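Local coordinates for metallo-beta-lactamase family protein (PDB 2ZO4), which probably acts as a hydrolase of the metallo-beta-lactamase superfamily, with two zinc ions bound at its active site, at residues 11-24 with 38-52. Sequence-based numbering, arbitrary orientation.
Sequences LPVPIPYPLKTVNL and TALGTRAARGALELH
Leu11 to Pro14, the end of an edge strand, run nearly antiparallel to helix 43-52, at 160° and 7.1 Å between axes. Strands 11-14 and 21-24 form a beta hairpin, closed by a type I turn from Tyr17 to Lys20, at the margin of one sheet of the metallo-beta-lactamase fold; the helix packs on one face of it. Ala45 and Ala48 carry only a methyl each, consistent with the short axis distance. Val13 sends CG1 anti to its backbone N (chi1 176°), against both Ala39 CB, at 3.6 Å, and Ala45 CB, while Pro14 brings CD to within 3.6 Å of Ala48 CB. Farther along, Leu49 reaches Leu11 and Leu24 with CD1, 3.7 Å from Leu11 CD2, and Phe82 of helix 79-84 also touches it. Leu11 and His52 run alongside each other, pointing opposite ways, with Leu11 CG over one face of the imidazole, a CH-pi contact 4.2 Å from the ring centroid. Leu24 instead spreads its methyls over the backbone at Thr38 and Ala39. Toward the turn, Leu40 splits its branches: CD2 meets Ile15 CG2 at 3.7 Å, whereas CD1 comes to the edge of the Tyr17 ring, near its plane. Tyr17 OH is held by Thr137 and Arg140. Ile15 and Val22 also touch Asp74, and Val22 touches His75, two ligands of the same zinc, which places this end of the hairpin beside the metal site. No direct hydrogen bond joins the two segments, and a water provides a polar link at the helix start. Thr42, the N-cap, accepts from Ala45 N through OG1; the same oxygen lies 2.8 Å from the water, which donates to Pro14 O at 2.7 Å.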
ATOM      1  N   LEU A  11      11.236 -11.521   5.311  1.00 16.21           N
ATOM      2  CA  LEU A  11      11.365 -12.240   4.039  1.00 16.24           C
ATOM      3  C   LEU A  11      11.386 -11.259   2.861  1.00 16.34           C
ATOM      4  O   LEU A  11      10.326 -10.894   2.339  1.00 16.33           O
ATOM      5  CB  LEU A  11      10.218 -13.249   3.865  1.00 16.14           C
ATOM      6  CG  LEU A  11      10.318 -14.652   4.477  1.00 16.34           C
ATOM      7  CD1 LEU A  11      10.437 -14.631   5.985  1.00 17.45           C
ATOM      8  CD2 LEU A  11       9.125 -15.503   4.068  1.00 16.26           C
ATOM      9  N   PRO A  12      12.589 -10.805   2.457  1.00 16.37           N
ATOM     10  CA  PRO A  12      12.725  -9.906   1.308  1.00 16.50           C
ATOM     11  C   PRO A  12      12.533 -10.638  -0.024  1.00 16.69           C
ATOM     12  O   PRO A  12      13.164 -11.665  -0.264  1.00 16.42           O
ATOM     13  CB  PRO A  12      14.167  -9.385   1.438  1.00 16.53           C
ATOM     14  CG  PRO A  12      14.636  -9.812   2.805  1.00 16.60           C
ATOM     15  CD  PRO A  12      13.893 -11.075   3.080  1.00 16.33           C
ATOM     16  N   VAL A  13      11.658 -10.111  -0.874  1.00 17.03           N
ATOM     17  CA  VAL A  13      11.313 -10.763  -2.141  1.00 17.61           C
ATOM     18  C   VAL A  13      11.440  -9.772  -3.301  1.00 18.00           C
ATOM     19  O   VAL A  13      10.944  -8.650  -3.203  1.00 18.02           O
ATOM     20  CB  VAL A  13       9.876 -11.373  -2.085  1.00 17.45           C
ATOM     21  CG1 VAL A  13       9.474 -11.970  -3.418  1.00 17.52           C
ATOM     22  CG2 VAL A  13       9.777 -12.429  -0.997  1.00 16.94           C
ATOM     23  N   PRO A  14      12.119 -10.174  -4.401  1.00 18.68           N
ATOM     24  CA  PRO A  14      12.266  -9.296  -5.572  1.00 19.01           C
ATOM     25  C   PRO A  14      10.947  -9.044  -6.300  1.00 19.33           C
ATOM     26  O   PRO A  14      10.137  -9.955  -6.456  1.00 19.03           O
ATOM     27  CB  PRO A  14      13.236 -10.064  -6.484  1.00 19.23           C
ATOM     28  CG  PRO A  14      13.854 -11.122  -5.610  1.00 19.21           C
ATOM     29  CD  PRO A  14      12.809 -11.461  -4.601  1.00 18.77           C
ATOM     30  N   ILE A  15      10.744  -7.798  -6.723  1.00 19.87           N
ATOM     31  CA  ILE A  15       9.537  -7.392  -7.444  1.00 20.61           C
ATOM     32  C   ILE A  15       9.895  -6.572  -8.693  1.00 21.37           C
ATOM     33  O   ILE A  15      10.848  -5.787  -8.670  1.00 21.50           O
ATOM     34  CB  ILE A  15       8.530  -6.614  -6.539  1.00 20.45           C
ATOM     35  CG1 ILE A  15       9.187  -5.388  -5.886  1.00 20.16           C
ATOM     36  CG2 ILE A  15       7.924  -7.543  -5.495  1.00 20.01           C
ATOM     37  CD1 ILE A  15       8.202  -4.415  -5.234  1.00 20.52           C
ATOM     38  N   PRO A  16       9.138  -6.759  -9.791  1.00 22.16           N
ATOM     39  CA  PRO A  16       9.462  -6.092 -11.054  1.00 22.74           C
ATOM     40  C   PRO A  16       8.985  -4.635 -11.114  1.00 23.30           C
ATOM     41  O   PRO A  16       8.502  -4.185 -12.158  1.00 23.74           O
ATOM     42  CB  PRO A  16       8.727  -6.949 -12.087  1.00 22.79           C
ATOM     43  CG  PRO A  16       7.532  -7.453 -11.361  1.00 22.52           C
ATOM     44  CD  PRO A  16       7.949  -7.626  -9.918  1.00 22.26           C
ATOM     45  N   TYR A  17       9.135  -3.914 -10.003  1.00 23.60           N
ATOM     46  CA  TYR A  17       8.718  -2.516  -9.890  1.00 23.95           C
ATOM     47  C   TYR A  17       9.853  -1.670  -9.303  1.00 23.74           C
ATOM     48  O   TYR A  17      10.763  -2.217  -8.679  1.00 23.80           O
ATOM     49  CB  TYR A  17       7.437  -2.402  -9.048  1.00 24.39           C
ATOM     50  CG  TYR A  17       6.304  -3.234  -9.601  1.00 24.99           C
ATOM     51  CD1 TYR A  17       5.643  -2.853 -10.770  1.00 25.70           C
ATOM     52  CD2 TYR A  17       5.912  -4.418  -8.976  1.00 25.39           C
ATOM     53  CE1 TYR A  17       4.614  -3.622 -11.298  1.00 26.21           C
ATOM     54  CE2 TYR A  17       4.885  -5.197  -9.494  1.00 25.67           C
ATOM     55  CZ  TYR A  17       4.240  -4.790 -10.656  1.00 26.05           C
ATOM     56  OH  TYR A  17       3.222  -5.550 -11.178  1.00 26.18           O
ATOM     57  N   PRO A  18       9.825  -0.338  -9.530  1.00 23.65           N
ATOM     58  CA  PRO A  18      10.898   0.560  -9.061  1.00 23.44           C
ATOM     59  C   PRO A  18      11.317   0.393  -7.591  1.00 23.20           C
ATOM     60  O   PRO A  18      12.456   0.709  -7.250  1.00 23.13           O
ATOM     61  CB  PRO A  18      10.330   1.968  -9.305  1.00 23.61           C
ATOM     62  CG  PRO A  18       8.912   1.780  -9.762  1.00 23.73           C
ATOM     63  CD  PRO A  18       8.794   0.395 -10.288  1.00 23.57           C
ATOM     64  N   LEU A  19      10.417  -0.101  -6.739  1.00 22.96           N
ATOM     65  CA  LEU A  19      10.753  -0.388  -5.335  1.00 22.71           C
ATOM     66  C   LEU A  19      11.720  -1.573  -5.200  1.00 22.42           C
ATOM     67  O   LEU A  19      12.446  -1.675  -4.209  1.00 22.48           O
ATOM     68  CB  LEU A  19       9.487  -0.633  -4.510  1.00 22.94           C
ATOM     69  N   LYS A  20      11.693  -2.463  -6.197  1.00 21.96           N
ATOM     70  CA  LYS A  20      12.660  -3.568  -6.379  1.00 21.47           C
ATOM     71  C   LYS A  20      12.522  -4.752  -5.423  1.00 20.76           C
ATOM     72  O   LYS A  20      12.745  -5.902  -5.820  1.00 20.82           O
ATOM     73  CB  LYS A  20      14.110  -3.057  -6.399  1.00 21.83           C
ATOM     74  CG  LYS A  20      14.485  -2.234  -7.644  1.00 23.02           C
ATOM     75  CD  LYS A  20      14.661  -3.101  -8.895  1.00 25.24           C
ATOM     76  CE  LYS A  20      15.939  -3.950  -8.845  1.00 26.57           C
ATOM     77  NZ  LYS A  20      15.957  -4.981  -9.929  1.00 27.24           N
ATOM     78  N   THR A  21      12.164  -4.468  -4.171  1.00 19.69           N
ATOM     79  CA  THR A  21      12.066  -5.493  -3.134  1.00 18.55           C
ATOM     80  C   THR A  21      10.891  -5.217  -2.200  1.00 17.53           C
ATOM     81  O   THR A  21      10.721  -4.098  -1.708  1.00 17.41           O
ATOM     82  CB  THR A  21      13.374  -5.590  -2.302  1.00 18.68           C
ATOM     83  OG1 THR A  21      14.498  -5.694  -3.184  1.00 19.66           O
ATOM     84  CG2 THR A  21      13.354  -6.807  -1.377  1.00 18.54           C
ATOM     85  N   VAL A  22      10.086  -6.250  -1.966  1.00 16.42           N
ATOM     86  CA  VAL A  22       9.013  -6.187  -0.983  1.00 15.25           C
ATOM     87  C   VAL A  22       9.403  -6.997   0.254  1.00 14.49           C
ATOM     88  O   VAL A  22      10.056  -8.038   0.142  1.00 14.33           O
ATOM     89  CB  VAL A  22       7.647  -6.650  -1.576  1.00 15.28           C
ATOM     90  CG1 VAL A  22       7.636  -8.162  -1.876  1.00 14.95           C
ATOM     91  CG2 VAL A  22       6.485  -6.257  -0.657  1.00 15.12           C
ATOM     92  N   ASN A  23       9.022  -6.490   1.426  1.00 13.53           N
ATOM     93  CA  ASN A  23       9.239  -7.181   2.694  1.00 12.55           C
ATOM     94  C   ASN A  23       7.989  -7.914   3.164  1.00 12.34           C
ATOM     95  O   ASN A  23       6.964  -7.289   3.476  1.00 12.03           O
ATOM     96  CB  ASN A  23       9.682  -6.196   3.780  1.00 12.28           C
ATOM     97  CG  ASN A  23      11.009  -5.543   3.475  1.00 11.72           C
ATOM     98  OD1 ASN A  23      11.899  -6.163   2.895  1.00 11.66           O
ATOM     99  ND2 ASN A  23      11.150  -4.280   3.863  1.00  9.91           N
ATOM    100  N   LEU A  24       8.082  -9.237   3.203  1.00 11.89           N
ATOM    101  CA  LEU A  24       7.044 -10.080   3.779  1.00 11.69           C
ATOM    102  C   LEU A  24       7.475 -10.489   5.180  1.00 11.66           C
ATOM    103  O   LEU A  24       8.668 -10.452   5.506  1.00 11.37           O
ATOM    104  CB  LEU A  24       6.818 -11.328   2.923  1.00 11.65           C
ATOM    105  CG  LEU A  24       6.755 -11.210   1.396  1.00 11.58           C
ATOM    106  CD1 LEU A  24       6.366 -12.553   0.802  1.00 11.88           C
ATOM    107  CD2 LEU A  24       5.785 -10.120   0.949  1.00 12.35           C
ATOM    108  N   THR A  38       2.395 -11.285   0.486  1.00 11.40           N
ATOM    109  CA  THR A  38       2.610 -12.509  -0.304  1.00 11.84           C
ATOM    110  C   THR A  38       3.434 -12.355  -1.584  1.00 12.24           C
ATOM    111  O   THR A  38       3.607 -13.331  -2.313  1.00 12.59           O
ATOM    112  CB  THR A  38       1.262 -13.154  -0.734  1.00 11.66           C
ATOM    113  OG1 THR A  38       0.533 -12.239  -1.565  1.00 11.62           O
ATOM    114  CG2 THR A  38       0.425 -13.538   0.463  1.00 11.45           C
ATOM    115  N   ALA A  39       3.933 -11.151  -1.856  1.00 12.57           N
ATOM    116  CA  ALA A  39       4.548 -10.830  -3.151  1.00 13.06           C
ATOM    117  C   ALA A  39       3.582 -11.119  -4.307  1.00 13.45           C
ATOM    118  O   ALA A  39       2.377 -10.884  -4.182  1.00 13.38           O
ATOM    119  CB  ALA A  39       5.885 -11.563  -3.332  1.00 12.88           C
ATOM    120  N   LEU A  40       4.097 -11.637  -5.419  1.00 13.80           N
ATOM    121  CA  LEU A  40       3.286 -11.805  -6.632  1.00 14.35           C
ATOM    122  C   LEU A  40       3.831 -12.896  -7.554  1.00 14.69           C
ATOM    123  O   LEU A  40       4.917 -13.433  -7.323  1.00 14.62           O
ATOM    124  CB  LEU A  40       3.151 -10.470  -7.386  1.00 14.12           C
ATOM    125  CG  LEU A  40       4.313  -9.924  -8.225  1.00 14.54           C
ATOM    126  CD1 LEU A  40       3.869  -8.662  -8.947  1.00 13.76           C
ATOM    127  CD2 LEU A  40       5.567  -9.656  -7.392  1.00 14.89           C
ATOM    128  N   GLY A  41       3.066 -13.203  -8.602  1.00 15.19           N
ATOM    129  CA  GLY A  41       3.341 -14.343  -9.470  1.00 15.68           C
ATOM    130  C   GLY A  41       4.349 -14.087 -10.568  1.00 16.14           C
ATOM    131  O   GLY A  41       3.988 -13.979 -11.738  1.00 16.47           O
ATOM    132  N   THR A  42       5.614 -13.967 -10.183  1.00 16.58           N
ATOM    133  CA  THR A  42       6.719 -14.042 -11.133  1.00 16.89           C
ATOM    134  C   THR A  42       7.543 -15.246 -10.718  1.00 17.09           C
ATOM    135  O   THR A  42       7.439 -15.692  -9.576  1.00 17.14           O
ATOM    136  CB  THR A  42       7.619 -12.776 -11.134  1.00 16.89           C
ATOM    137  OG1 THR A  42       8.355 -12.686  -9.908  1.00 16.97           O
ATOM    138  CG2 THR A  42       6.795 -11.510 -11.334  1.00 16.81           C
ATOM    139  N   ARG A  43       8.357 -15.764 -11.633  1.00 17.31           N
ATOM    140  CA  ARG A  43       9.251 -16.878 -11.324  1.00 17.58           C
ATOM    141  C   ARG A  43      10.262 -16.494 -10.238  1.00 17.71           C
ATOM    142  O   ARG A  43      10.518 -17.272  -9.311  1.00 17.82           O
ATOM    143  CB  ARG A  43       9.965 -17.367 -12.591  1.00 17.86           C
ATOM    144  N   ALA A  44      10.813 -15.287 -10.349  1.00 17.72           N
ATOM    145  CA  ALA A  44      11.795 -14.785  -9.390  1.00 17.87           C
ATOM    146  C   ALA A  44      11.209 -14.560  -7.992  1.00 18.05           C
ATOM    147  O   ALA A  44      11.867 -14.841  -6.994  1.00 18.20           O
ATOM    148  CB  ALA A  44      12.443 -13.510  -9.911  1.00 17.85           C
ATOM    149  N   ALA A  45       9.980 -14.051  -7.925  1.00 18.30           N
ATOM    150  CA  ALA A  45       9.317 -13.816  -6.641  1.00 18.38           C
ATOM    151  C   ALA A  45       8.873 -15.118  -5.973  1.00 18.36           C
ATOM    152  O   ALA A  45       9.118 -15.319  -4.783  1.00 18.27           O
ATOM    153  CB  ALA A  45       8.141 -12.860  -6.805  1.00 18.60           C
ATOM    154  N   ARG A  46       8.223 -15.994  -6.740  1.00 18.57           N
ATOM    155  CA  ARG A  46       7.810 -17.318  -6.252  1.00 18.74           C
ATOM    156  C   ARG A  46       9.003 -18.133  -5.762  1.00 18.44           C
ATOM    157  O   ARG A  46       8.933 -18.778  -4.715  1.00 18.49           O
ATOM    158  CB  ARG A  46       7.095 -18.110  -7.347  1.00 19.03           C
ATOM    159  CG  ARG A  46       5.693 -17.641  -7.694  1.00 20.43           C
ATOM    160  CD  ARG A  46       5.178 -18.415  -8.898  1.00 22.92           C
ATOM    161  NE  ARG A  46       3.795 -18.082  -9.238  1.00 25.37           N
ATOM    162  CZ  ARG A  46       2.725 -18.705  -8.746  1.00 26.11           C
ATOM    163  NH1 ARG A  46       2.862 -19.698  -7.877  1.00 26.40           N
ATOM    164  NH2 ARG A  46       1.511 -18.328  -9.122  1.00 27.07           N
ATOM    165  N   GLY A  47      10.088 -18.092  -6.534  1.00 18.18           N
ATOM    166  CA  GLY A  47      11.305 -18.844  -6.239  1.00 17.89           C
ATOM    167  C   GLY A  47      11.966 -18.390  -4.958  1.00 17.73           C
ATOM    168  O   GLY A  47      12.348 -19.215  -4.127  1.00 17.81           O
ATOM    169  N   ALA A  48      12.089 -17.073  -4.800  1.00 17.43           N
ATOM    170  CA  ALA A  48      12.648 -16.471  -3.593  1.00 17.20           C
ATOM    171  C   ALA A  48      11.841 -16.819  -2.339  1.00 17.05           C
ATOM    172  O   ALA A  48      12.416 -17.131  -1.291  1.00 16.77           O
ATOM    173  CB  ALA A  48      12.750 -14.966  -3.755  1.00 17.30           C
ATOM    174  N   LEU A  49      10.512 -16.762  -2.452  1.00 16.83           N
ATOM    175  CA  LEU A  49       9.634 -17.068  -1.328  1.00 16.80           C
ATOM    176  C   LEU A  49       9.751 -18.542  -0.934  1.00 16.99           C
ATOM    177  O   LEU A  49       9.843 -18.873   0.256  1.00 16.69           O
ATOM    178  CB  LEU A  49       8.177 -16.687  -1.645  1.00 16.82           C
ATOM    179  CG  LEU A  49       7.102 -16.835  -0.556  1.00 16.84           C
ATOM    180  CD1 LEU A  49       7.572 -16.301   0.797  1.00 16.80           C
ATOM    181  CD2 LEU A  49       5.803 -16.145  -0.992  1.00 16.69           C
ATOM    182  N   GLU A  50       9.761 -19.414  -1.942  1.00 17.06           N
ATOM    183  CA  GLU A  50       9.945 -20.846  -1.738  1.00 17.48           C
ATOM    184  C   GLU A  50      11.242 -21.134  -0.989  1.00 17.18           C
ATOM    185  O   GLU A  50      11.248 -21.922  -0.048  1.00 17.09           O
ATOM    186  CB  GLU A  50       9.931 -21.588  -3.075  1.00 17.50           C
ATOM    187  CG  GLU A  50       9.902 -23.105  -2.942  1.00 18.20           C
ATOM    188  CD  GLU A  50       9.781 -23.815  -4.282  1.00 18.87           C
ATOM    189  OE1 GLU A  50      10.100 -23.202  -5.326  1.00 20.94           O
ATOM    190  OE2 GLU A  50       9.366 -24.995  -4.287  1.00 20.82           O
ATOM    191  N   LEU A  51      12.330 -20.489  -1.409  1.00 17.18           N
ATOM    192  CA  LEU A  51      13.634 -20.673  -0.766  1.00 17.00           C
ATOM    193  C   LEU A  51      13.636 -20.194   0.683  1.00 16.79           C
ATOM    194  O   LEU A  51      14.191 -20.861   1.561  1.00 16.74           O
ATOM    195  CB  LEU A  51      14.746 -19.991  -1.571  1.00 16.90           C
ATOM    196  CG  LEU A  51      15.272 -20.751  -2.791  1.00 17.50           C
ATOM    197  CD1 LEU A  51      16.056 -19.825  -3.709  1.00 17.74           C
ATOM    198  CD2 LEU A  51      16.128 -21.948  -2.374  1.00 17.48           C
ATOM    199  N   HIS A  52      13.010 -19.043   0.928  1.00 16.68           N
ATOM    200  CA  HIS A  52      12.836 -18.523   2.289  1.00 16.63           C
ATOM    201  C   HIS A  52      12.125 -19.529   3.184  1.00 16.34           C
ATOM    202  O   HIS A  52      12.594 -19.835   4.282  1.00 15.91           O
ATOM    203  CB  HIS A  52      12.051 -17.209   2.279  1.00 16.78           C
ATOM    204  CG  HIS A  52      12.894 -16.005   1.999  1.00 17.75           C
ATOM    205  ND1 HIS A  52      12.585 -15.095   1.011  1.00 18.68           N
ATOM    206  CD2 HIS A  52      14.036 -15.563   2.576  1.00 18.42           C
ATOM    207  CE1 HIS A  52      13.500 -14.143   0.993  1.00 18.28           C
ATOM    208  NE2 HIS A  52      14.390 -14.401   1.934  1.00 19.37           N
TER
HETATM  209  O   HOH W   1       9.764 -10.460  -9.068  1.00 15.55           O